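Local coordinates for protein putative sporulation-specific glycosylase YdhD (PDB 3CZ8) that probably hydrolyses glycosidic bonds in a chitin-like or peptidoglycan polysaccharide during sporulation, its family 18 glycosyl hydrolase domain being the part described here, at residues 17-21 against 295-301; 119-124 against 163-167; 241-247 against 280-284. The protein carries 1 engineered substitution. The contacts are given in a common frame with arbitrary orientation. Residues are numbered along the deposited sequence.

Contact 1: 17-21 against 295-301; sequences RNPDL and VREYRLQ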
loop_
_atom_site.group_PDB
_atom_site.type_symbol
_atom_site.label_atom_id
_atom_site.label_comp_id
_atom_site.label_asym_id
_atom_site.label_seq_id
_atom_site.Cartn_x
_atom_site.Cartn_y
_atom_site.Cartn_z
ATOM N N ARG A 17 7.177 11.621 -14.950
ATOM C CA ARG A 17 7.248 12.340 -16.222
ATOM C C ARG A 17 7.708 11.475 -17.401
ATOM O O ARG A 17 8.567 10.605 -17.242
ATOM C CB ARG A 17 8.131 13.590 -16.092
ATOM C CG ARG A 17 8.155 14.445 -17.357
ATOM C CD ARG A 17 9.093 15.617 -17.282
ATOM N NE ARG A 17 8.344 16.854 -17.098
ATOM C CZ ARG A 17 8.813 18.068 -17.361
ATOM N NH1 ARG A 17 10.051 18.226 -17.818
ATOM N NH2 ARG A 17 8.038 19.127 -17.163
ATOM N N ASN A 18 7.076 11.697 -18.556
ATOM C CA ASN A 18 7.578 11.272 -19.862
ATOM C C ASN A 18 9.058 11.663 -19.980
ATOM O O ASN A 18 9.379 12.856 -19.978
ATOM C CB ASN A 18 6.750 11.966 -20.954
ATOM C CG ASN A 18 7.054 11.472 -22.366
ATOM O OD1 ASN A 18 8.060 10.816 -22.624
ATOM N ND2 ASN A 18 6.167 11.800 -23.293
ATOM N N PRO A 19 9.960 10.657 -20.062
ATOM C CA PRO A 19 11.418 10.883 -20.076
ATOM C C PRO A 19 11.920 11.656 -21.302
ATOM O O PRO A 19 12.987 12.271 -21.249
ATOM C CB PRO A 19 11.995 9.462 -20.069
ATOM C CG PRO A 19 10.916 8.606 -20.622
ATOM C CD PRO A 19 9.637 9.219 -20.143
ATOM N N ASP A 20 11.139 11.631 -22.381
ATOM C CA ASP A 20 11.432 12.368 -23.608
ATOM C C ASP A 20 11.323 13.894 -23.473
ATOM O O ASP A 20 11.767 14.627 -24.358
ATOM C CB ASP A 20 10.516 11.877 -24.738
ATOM C CG ASP A 20 10.716 10.406 -25.058
ATOM O OD1 ASP A 20 9.938 9.860 -25.869
ATOM O OD2 ASP A 20 11.652 9.793 -24.503
ATOM N N LEU A 21 10.749 14.365 -22.367
ATOM C CA LEU A 21 10.467 15.787 -22.179
ATOM C C LEU A 21 11.491 16.547 -21.330
ATOM O O LEU A 21 11.501 17.782 -21.337
ATOM C CB LEU A 21 9.055 15.990 -21.606
ATOM C CG LEU A 21 7.831 15.501 -22.395
ATOM C CD1 LEU A 21 6.556 15.934 -21.686
ATOM C CD2 LEU A 21 7.824 15.983 -23.850
ATOM N N VAL A 295 2.101 6.699 -23.692
ATOM C CA VAL A 295 2.273 8.065 -23.217
ATOM C C VAL A 295 3.324 8.760 -24.085
ATOM O O VAL A 295 3.132 9.909 -24.500
ATOM C CB VAL A 295 2.619 8.095 -21.700
ATOM C CG1 VAL A 295 3.365 9.371 -21.294
ATOM C CG2 VAL A 295 1.343 7.935 -20.873
ATOM N N ARG A 296 4.398 8.033 -24.391
ATOM C CA ARG A 296 5.482 8.539 -25.230
ATOM C C ARG A 296 5.071 8.665 -26.696
ATOM O O ARG A 296 5.452 9.627 -27.360
ATOM C CB ARG A 296 6.724 7.654 -25.098
ATOM C CG ARG A 296 7.450 7.807 -23.772
ATOM C CD ARG A 296 8.570 6.789 -23.628
ATOM N NE ARG A 296 9.797 7.228 -24.288
ATOM C CZ ARG A 296 10.930 6.531 -24.317
ATOM N NH1 ARG A 296 11.009 5.345 -23.727
ATOM N NH2 ARG A 296 11.989 7.025 -24.943
ATOM N N GLU A 297 4.292 7.692 -27.176
ATOM C CA GLU A 297 3.731 7.683 -28.531
ATOM C C GLU A 297 2.880 8.928 -28.825
ATOM O O GLU A 297 2.951 9.492 -29.915
ATOM C CB GLU A 297 2.895 6.412 -28.750
ATOM C CG GLU A 297 2.334 6.236 -30.169
ATOM C CD GLU A 297 1.258 5.153 -30.281
ATOM O OE1 GLU A 297 0.435 5.236 -31.220
ATOM O OE2 GLU A 297 1.229 4.221 -29.448
ATOM N N TYR A 298 2.088 9.356 -27.846
ATOM C CA TYR A 298 1.181 10.480 -28.032
ATOM C C TYR A 298 1.710 11.794 -27.471
ATOM O O TYR A 298 0.949 12.766 -27.367
ATOM C CB TYR A 298 -0.182 10.161 -27.424
ATOM C CG TYR A 298 -1.029 9.251 -28.271
ATOM C CD1 TYR A 298 -1.028 7.874 -28.074
ATOM C CD2 TYR A 298 -1.848 9.771 -29.268
ATOM C CE1 TYR A 298 -1.822 7.036 -28.855
ATOM C CE2 TYR A 298 -2.647 8.946 -30.048
ATOM C CZ TYR A 298 -2.630 7.584 -29.838
ATOM O OH TYR A 298 -3.426 6.780 -30.620
ATOM N N ARG A 299 3.005 11.804 -27.125
ATOM C CA ARG A 299 3.688 12.977 -26.562
ATOM C C ARG A 299 2.968 13.571 -25.345
ATOM O O ARG A 299 2.899 14.795 -25.175
ATOM C CB ARG A 299 3.933 14.044 -27.640
ATOM C CG ARG A 299 5.216 13.864 -28.433
ATOM C CD ARG A 299 5.376 14.974 -29.466
ATOM N NE ARG A 299 6.717 15.554 -29.433
ATOM C CZ ARG A 299 7.066 16.595 -28.681
ATOM N NH1 ARG A 299 8.312 17.047 -28.713
ATOM N NH2 ARG A 299 6.174 17.189 -27.893
ATOM N N LEU A 300 2.440 12.696 -24.492
ATOM C CA LEU A 300 1.719 13.106 -23.285
ATOM C C LEU A 300 2.691 13.510 -22.177
ATOM O O LEU A 300 3.882 13.221 -22.264
ATOM C CB LEU A 300 0.801 11.973 -22.824
ATOM C CG LEU A 300 -0.666 11.942 -23.274
ATOM C CD1 LEU A 300 -0.975 12.666 -24.591
ATOM C CD2 LEU A 300 -1.175 10.514 -23.297
ATOM N N GLN A 301 2.177 14.168 -21.138
ATOM C CA GLN A 301 3.014 14.709 -20.060
ATOM C C GLN A 301 3.677 13.658 -19.175
ATOM O O GLN A 301 4.879 13.742 -18.913
ATOM C CB GLN A 301 2.215 15.683 -19.187
ATOM C CG GLN A 301 2.955 16.248 -17.960
ATOM C CD GLN A 301 4.112 17.195 -18.309
ATOM O OE1 GLN A 301 5.099 17.266 -17.582
ATOM N NE2 GLN A 301 3.982 17.933 -19.409
#
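A salt bridge and a pair of well-aligned hydrogen bonds join the loop 17-21 to the end of a helix in 295-301. Arg296 meets the carboxylate of Asp20 with two nitrogens: NE lies 3.1 Å from Asp20 OD1 at a nearly straight 173°, and NH2 lies 2.8 Å from Asp20 OD2, a weak bond with a 128° angle within the salt bridge. Asn18 supplies the second link. Its backbone N donates to Gln301 O (3.0 Å, 156°) and its ND2 to Leu300 O (2.9 Å, 170°), so one residue reads two successive carbonyls. The side-chain OD1 of Asn18 accepts from Asp20 N at 3.2 Å, an Asx turn. The helix ends in a Schellman motif: Arg299, at positive phi, is the C-prime residue, Leu300 N reaches Val295 O at 2.9 Å, and Arg299 N makes a weak 3.3 Å bond to Arg296 O. Beyond it the chain runs on through Leu300 and Gln301, the acceptors for Asn18. Arg17 NE adds a weak bond to Gln301 OE1 (3.3 Å, 137°); Gln301 NE2 is held by Arg215 O.

Apolar contacts are few: Pro19 CG sits over one face of the Arg296 guanidinium, 4.1 Å from Arg296 NE, while Leu21 CD1 approaches Leu300 O and Gln301 O, each at 3.9 Å.

The contact thus ties the loop following strand 9-17 to the turn between helix 285-297 and strand 302-310; the two strands are antiparallel neighbours in the family 18 TIM barrel. Val295 and Leu300 pack on strand 217-220, and Leu300 also touches helix 198-208.

Contact 2: 119-124 against 163-167; sequences FEQVSA and LRGYD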
loop_
_atom_site.group_PDB
_atom_site.type_symbol
_atom_site.label_atom_id
_atom_site.label_comp_id
_atom_site.label_asym_id
_atom_site.label_seq_id
_atom_site.Cartn_x
_atom_site.Cartn_y
_atom_site.Cartn_z
ATOM N N PHE A 119 -13.102 15.167 -7.222
ATOM C CA PHE A 119 -14.537 15.075 -7.024
ATOM C C PHE A 119 -15.057 13.939 -7.883
ATOM O O PHE A 119 -14.947 13.969 -9.110
ATOM C CB PHE A 119 -15.276 16.388 -7.355
ATOM C CG PHE A 119 -14.992 17.528 -6.400
ATOM C CD1 PHE A 119 -14.277 17.331 -5.218
ATOM C CD2 PHE A 119 -15.472 18.807 -6.682
ATOM C CE1 PHE A 119 -14.025 18.385 -4.345
ATOM C CE2 PHE A 119 -15.235 19.872 -5.807
ATOM C CZ PHE A 119 -14.509 19.659 -4.637
ATOM N N GLU A 120 -15.612 12.932 -7.226
ATOM C CA GLU A 120 -16.165 11.793 -7.933
ATOM C C GLU A 120 -17.671 11.731 -7.772
ATOM O O GLU A 120 -18.232 12.324 -6.835
ATOM C CB GLU A 120 -15.497 10.498 -7.490
ATOM C CG GLU A 120 -14.056 10.397 -7.960
ATOM C CD GLU A 120 -13.381 9.120 -7.519
ATOM O OE1 GLU A 120 -14.045 8.059 -7.489
ATOM O OE2 GLU A 120 -12.180 9.182 -7.198
ATOM N N GLN A 121 -18.304 11.021 -8.707
ATOM C CA GLN A 121 -19.764 10.929 -8.828
ATOM C C GLN A 121 -20.407 12.313 -8.967
ATOM O O GLN A 121 -21.434 12.597 -8.345
ATOM C CB GLN A 121 -20.383 10.125 -7.669
ATOM C CG GLN A 121 -19.945 8.653 -7.600
ATOM C CD GLN A 121 -20.260 8.012 -6.251
ATOM O OE1 GLN A 121 -21.346 8.198 -5.695
ATOM N NE2 GLN A 121 -19.307 7.253 -5.720
ATOM N N VAL A 122 -19.773 13.175 -9.761
ATOM C CA VAL A 122 -20.352 14.469 -10.105
ATOM C C VAL A 122 -21.515 14.167 -11.039
ATOM O O VAL A 122 -21.325 13.518 -12.071
ATOM C CB VAL A 122 -19.311 15.430 -10.771
ATOM C CG1 VAL A 122 -19.997 16.630 -11.443
ATOM C CG2 VAL A 122 -18.299 15.928 -9.734
ATOM N N SER A 123 -22.716 14.597 -10.652
ATOM C CA SER A 123 -23.912 14.366 -11.466
ATOM C C SER A 123 -23.828 15.086 -12.820
ATOM O O SER A 123 -23.166 16.118 -12.950
ATOM C CB SER A 123 -25.188 14.734 -10.697
ATOM O OG SER A 123 -25.294 16.130 -10.498
ATOM N N ALA A 124 -24.481 14.507 -13.823
ATOM C CA ALA A 124 -24.437 14.993 -15.203
ATOM C C ALA A 124 -25.083 16.362 -15.406
ATOM O O ALA A 124 -24.756 17.072 -16.362
ATOM C CB ALA A 124 -25.090 13.982 -16.119
ATOM N N LEU A 163 -20.479 9.730 -16.431
ATOM C CA LEU A 163 -19.245 10.360 -16.872
ATOM C C LEU A 163 -19.532 11.739 -17.479
ATOM O O LEU A 163 -18.609 12.486 -17.826
ATOM C CB LEU A 163 -18.524 9.469 -17.900
ATOM C CG LEU A 163 -18.058 8.061 -17.498
ATOM C CD1 LEU A 163 -17.396 7.369 -18.677
ATOM C CD2 LEU A 163 -17.114 8.080 -16.303
ATOM N N ARG A 164 -20.814 12.075 -17.585
ATOM C CA ARG A 164 -21.247 13.252 -18.331
ATOM C C ARG A 164 -20.949 14.551 -17.576
ATOM O O ARG A 164 -20.806 15.598 -18.187
ATOM C CB ARG A 164 -22.734 13.135 -18.699
ATOM C CG ARG A 164 -23.046 13.428 -20.162
ATOM C CD ARG A 164 -23.334 14.897 -20.393
ATOM N NE ARG A 164 -22.933 15.340 -21.727
ATOM C CZ ARG A 164 -23.236 16.524 -22.257
ATOM N NH1 ARG A 164 -23.972 17.404 -21.578
ATOM N NH2 ARG A 164 -22.812 16.823 -23.478
ATOM N N GLY A 165 -20.815 14.457 -16.251
ATOM C CA GLY A 165 -20.411 15.581 -15.401
ATOM C C GLY A 165 -18.994 16.107 -15.624
ATOM O O GLY A 165 -18.628 17.162 -15.097
ATOM N N TYR A 166 -18.204 15.379 -16.414
ATOM C CA TYR A 166 -16.810 15.720 -16.677
ATOM C C TYR A 166 -16.602 16.147 -18.118
ATOM O O TYR A 166 -16.365 15.327 -19.003
ATOM C CB TYR A 166 -15.889 14.554 -16.297
ATOM C CG TYR A 166 -16.083 14.119 -14.866
ATOM C CD1 TYR A 166 -15.525 14.855 -13.822
ATOM C CD2 TYR A 166 -16.846 12.992 -14.552
ATOM C CE1 TYR A 166 -15.703 14.476 -12.501
ATOM C CE2 TYR A 166 -17.036 12.604 -13.226
ATOM C CZ TYR A 166 -16.458 13.357 -12.211
ATOM O OH TYR A 166 -16.624 13.002 -10.905
ATOM N N ASP A 167 -16.707 17.452 -18.340
ATOM C CA ASP A 167 -16.464 18.042 -19.643
ATOM C C ASP A 167 -14.958 18.170 -19.845
ATOM O O ASP A 167 -14.348 19.070 -19.292
ATOM C CB ASP A 167 -17.140 19.417 -19.699
ATOM C CG ASP A 167 -17.027 20.083 -21.059
ATOM O OD1 ASP A 167 -17.530 21.218 -21.191
ATOM O OD2 ASP A 167 -16.447 19.490 -21.995
HETATM O O HOH W 1 -16.794 9.784 -10.829
HETATM O O HOH W 2 -21.722 12.343 -14.249
HETATM O O HOH W 3 -25.010 17.340 -18.904
#
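Tyr166, with 77 Å² covered, is the centre of this contact between two loops. Its OH donates to Phe119 O at 2.6 Å and accepts a weak bond from Val122 N (3.4 Å, 164°). A water bridges Tyr166 OH (3.2 Å) and Gln121 N (2.9 Å). The phenol therefore holds the backbone on both sides of Glu120, the predicted proton donor, whose OE2 is hydrogen-bonded to a glycerol, probably from the crystallisation liquor. Ala124 (50 Å²) lays CB 3.6 Å from Arg164 CB, while Val122 (49 Å²) brings CB to 3.8 Å from Tyr166 CZ. Gly165, also at 49 Å², lets the backbones close to 4.1 Å between Ala124 CA and Gly165 CA; an ideal CB would clash, 2.6 Å from Val122 O.

Segment 119-124 joins TIM-barrel strand 114-118, at whose end the Asp-Phe-Glu run of the family 18 signature carries Glu120, to helix 127-143; the type I turn 163-166 precedes helix 168-174. Phe119 packs on strand 68-77 and helix 83-90, Tyr166 on strand 147-153.

Contact 3: 241-247 against 280-284; sequences ISNQNAI and VWFEG. Engineered in segment 280-284: Gly284 (natural residue Asp).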
loop_
_atom_site.group_PDB
_atom_site.type_symbol
_atom_site.label_atom_id
_atom_site.label_comp_id
_atom_site.label_asym_id
_atom_site.label_seq_id
_atom_site.Cartn_x
_atom_site.Cartn_y
_atom_site.Cartn_z
ATOM N N ILE A 241 -7.128 -6.412 -4.866
ATOM C CA ILE A 241 -5.785 -6.761 -4.414
ATOM C C ILE A 241 -4.733 -5.965 -5.184
ATOM O O ILE A 241 -4.990 -5.497 -6.295
ATOM C CB ILE A 241 -5.503 -8.300 -4.540
ATOM C CG1 ILE A 241 -5.506 -8.762 -6.001
ATOM C CG2 ILE A 241 -6.495 -9.127 -3.712
ATOM C CD1 ILE A 241 -5.167 -10.224 -6.171
ATOM N N SER A 242 -3.557 -5.796 -4.587
ATOM C CA SER A 242 -2.468 -5.079 -5.239
ATOM C C SER A 242 -1.876 -5.952 -6.337
ATOM O O SER A 242 -2.139 -7.154 -6.394
ATOM C CB SER A 242 -1.391 -4.657 -4.223
ATOM O OG SER A 242 -0.461 -5.704 -3.972
ATOM N N ASN A 243 -1.081 -5.344 -7.211
ATOM C CA ASN A 243 -0.429 -6.082 -8.276
ATOM C C ASN A 243 0.558 -7.124 -7.751
ATOM O O ASN A 243 0.661 -8.211 -8.315
ATOM C CB ASN A 243 0.224 -5.123 -9.267
ATOM C CG ASN A 243 -0.799 -4.276 -10.010
ATOM O OD1 ASN A 243 -1.792 -4.794 -10.522
ATOM N ND2 ASN A 243 -0.572 -2.969 -10.058
ATOM N N GLN A 244 1.247 -6.798 -6.656
ATOM C CA GLN A 244 2.119 -7.764 -5.990
ATOM C C GLN A 244 1.318 -8.905 -5.355
ATOM O O GLN A 244 1.734 -10.063 -5.436
ATOM C CB GLN A 244 3.023 -7.095 -4.951
ATOM C CG GLN A 244 4.183 -7.992 -4.529
ATOM C CD GLN A 244 5.078 -7.372 -3.491
ATOM O OE1 GLN A 244 5.499 -6.221 -3.618
ATOM N NE2 GLN A 244 5.392 -8.142 -2.455
ATOM N N ASN A 245 0.167 -8.577 -4.758
ATOM C CA ASN A 245 -0.767 -9.587 -4.227
ATOM C C ASN A 245 -1.211 -10.613 -5.256
ATOM O O ASN A 245 -1.336 -11.791 -4.935
ATOM C CB ASN A 245 -2.018 -8.945 -3.635
ATOM C CG ASN A 245 -1.750 -8.170 -2.373
ATOM O OD1 ASN A 245 -2.554 -7.323 -1.992
ATOM N ND2 ASN A 245 -0.631 -8.454 -1.708
ATOM N N ALA A 246 -1.468 -10.153 -6.480
ATOM C CA ALA A 246 -1.802 -11.037 -7.593
ATOM C C ALA A 246 -0.676 -12.019 -7.913
ATOM O O ALA A 246 -0.921 -13.209 -8.094
ATOM C CB ALA A 246 -2.163 -10.222 -8.819
ATOM N N ILE A 247 0.552 -11.509 -7.978
ATOM C CA ILE A 247 1.743 -12.340 -8.178
ATOM C C ILE A 247 1.922 -13.331 -7.027
ATOM O O ILE A 247 2.222 -14.500 -7.261
ATOM C CB ILE A 247 2.998 -11.459 -8.405
ATOM C CG1 ILE A 247 3.065 -11.057 -9.879
ATOM C CG2 ILE A 247 4.291 -12.171 -7.992
ATOM C CD1 ILE A 247 3.580 -9.657 -10.105
ATOM N N VAL A 280 -8.087 -13.817 -12.215
ATOM C CA VAL A 280 -7.389 -12.640 -11.708
ATOM C C VAL A 280 -6.831 -11.827 -12.870
ATOM O O VAL A 280 -6.146 -12.371 -13.730
ATOM C CB VAL A 280 -6.242 -13.028 -10.727
ATOM C CG1 VAL A 280 -5.567 -11.787 -10.124
ATOM C CG2 VAL A 280 -6.758 -13.940 -9.620
ATOM N N TRP A 281 -7.153 -10.534 -12.892
ATOM C CA TRP A 281 -6.555 -9.567 -13.819
ATOM C C TRP A 281 -5.848 -8.468 -13.031
ATOM O O TRP A 281 -6.384 -7.955 -12.045
ATOM C CB TRP A 281 -7.637 -8.935 -14.703
ATOM C CG TRP A 281 -8.220 -9.875 -15.705
ATOM C CD1 TRP A 281 -9.238 -10.766 -15.497
ATOM C CD2 TRP A 281 -7.827 -10.023 -17.076
ATOM N NE1 TRP A 281 -9.497 -11.462 -16.653
ATOM C CE2 TRP A 281 -8.645 -11.029 -17.637
ATOM C CE3 TRP A 281 -6.849 -9.416 -17.882
ATOM C CZ2 TRP A 281 -8.528 -11.434 -18.974
ATOM C CZ3 TRP A 281 -6.731 -9.820 -19.215
ATOM C CH2 TRP A 281 -7.569 -10.819 -19.744
ATOM N N PHE A 282 -4.650 -8.096 -13.480
ATOM C CA PHE A 282 -3.805 -7.161 -12.747
ATOM C C PHE A 282 -2.858 -6.454 -13.710
ATOM O O PHE A 282 -3.110 -6.422 -14.912
ATOM C CB PHE A 282 -3.046 -7.873 -11.603
ATOM C CG PHE A 282 -2.054 -8.918 -12.068
ATOM C CD1 PHE A 282 -2.482 -10.159 -12.524
ATOM C CD2 PHE A 282 -0.688 -8.667 -12.011
ATOM C CE1 PHE A 282 -1.566 -11.116 -12.944
ATOM C CE2 PHE A 282 0.235 -9.618 -12.430
ATOM C CZ PHE A 282 -0.205 -10.839 -12.900
ATOM N N GLU A 283 -1.796 -5.859 -13.173
ATOM C CA GLU A 283 -0.775 -5.181 -13.969
ATOM C C GLU A 283 0.613 -5.688 -13.594
ATOM O O GLU A 283 0.934 -5.806 -12.411
ATOM C CB GLU A 283 -0.834 -3.671 -13.735
ATOM C CG GLU A 283 -2.090 -2.989 -14.247
ATOM C CD GLU A 283 -2.073 -2.740 -15.746
ATOM O OE1 GLU A 283 -0.989 -2.479 -16.304
ATOM O OE2 GLU A 283 -3.152 -2.790 -16.365
ATOM N N GLY A 284 1.427 -5.987 -14.603
ATOM C CA GLY A 284 2.823 -6.377 -14.396
ATOM C C GLY A 284 3.799 -5.390 -15.018
ATOM O O GLY A 284 3.411 -4.278 -15.386
#
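The methyl of Ala246 lies over the face of the Phe282 ring, a CH-pi contact with CB 3.8 Å from the ring centroid and only 24° off its normal. This is the apolar centre of a helix-on-sheet packing in the insertion domain characteristic of many family 18 hydrolases: the first turn of helix 243-252 rests against the end of strand 277-281 in the antiparallel five-stranded sheet. Ala246 CB also reaches Val280 CG1 at 4.0 Å, so its methyl group touches both Val280 and Phe282. Ile247 CG1 approaches Phe282 CE2 at 4.1 Å, and Ile241 CD1 approaches Val280 CG1 at 4.3 Å. Val280 and Phe282 both direct CA-to-CB toward the helix, whereas that of Trp281 points away, and its ring stacks with Phe267.

The helix starts in a capping box. Ser242 OG accepts from Asn245 N at 3.0 Å, and Asn245 OD1 receives Ser242 N at 3.2 Å; the first i-to-i+4 bond is Ala246 N to Ser242 O at 3.1 Å. This turn also faces the second subunit, where Gln244 of that subunit accepts from Asn243 ND2 and Val285 of that subunit packs on Ile247. Gly284, an engineered replacement of the natural Asp, occupies the N-cap position of helix 285-297.

At the polar edge the end of the Glu283 side chain leads away from 241-247, its OE2 in a salt bridge with Lys291. Asn243 and Phe282 are the closest pair of alpha carbons, at 5.7 Å, and beside them Glu283 N donates to Asn243 OD1 at 2.9 Å with an angle of 145°.

Contacts 2 and 3 come in series along the chain, both nested inside the long loop closed by contact 1. Centres lie about 27 Å apart for contacts 1 and 2, about 25 Å for 1 and 3, and about 29 Å for 2 and 3, contacts 2 and 3 lying on opposite sides of the chain's centre. Contacts 1 and 2 lie at loops and a helix end that flank the barrel strands; contact 3 packs the start of helix 243-252 on the end of strand 277-281, which leads into helix 285-297 and so to contact 1. The inserted domain and this barrel end both meet the second subunit, while no other chain touches contact 2, at the predicted active site.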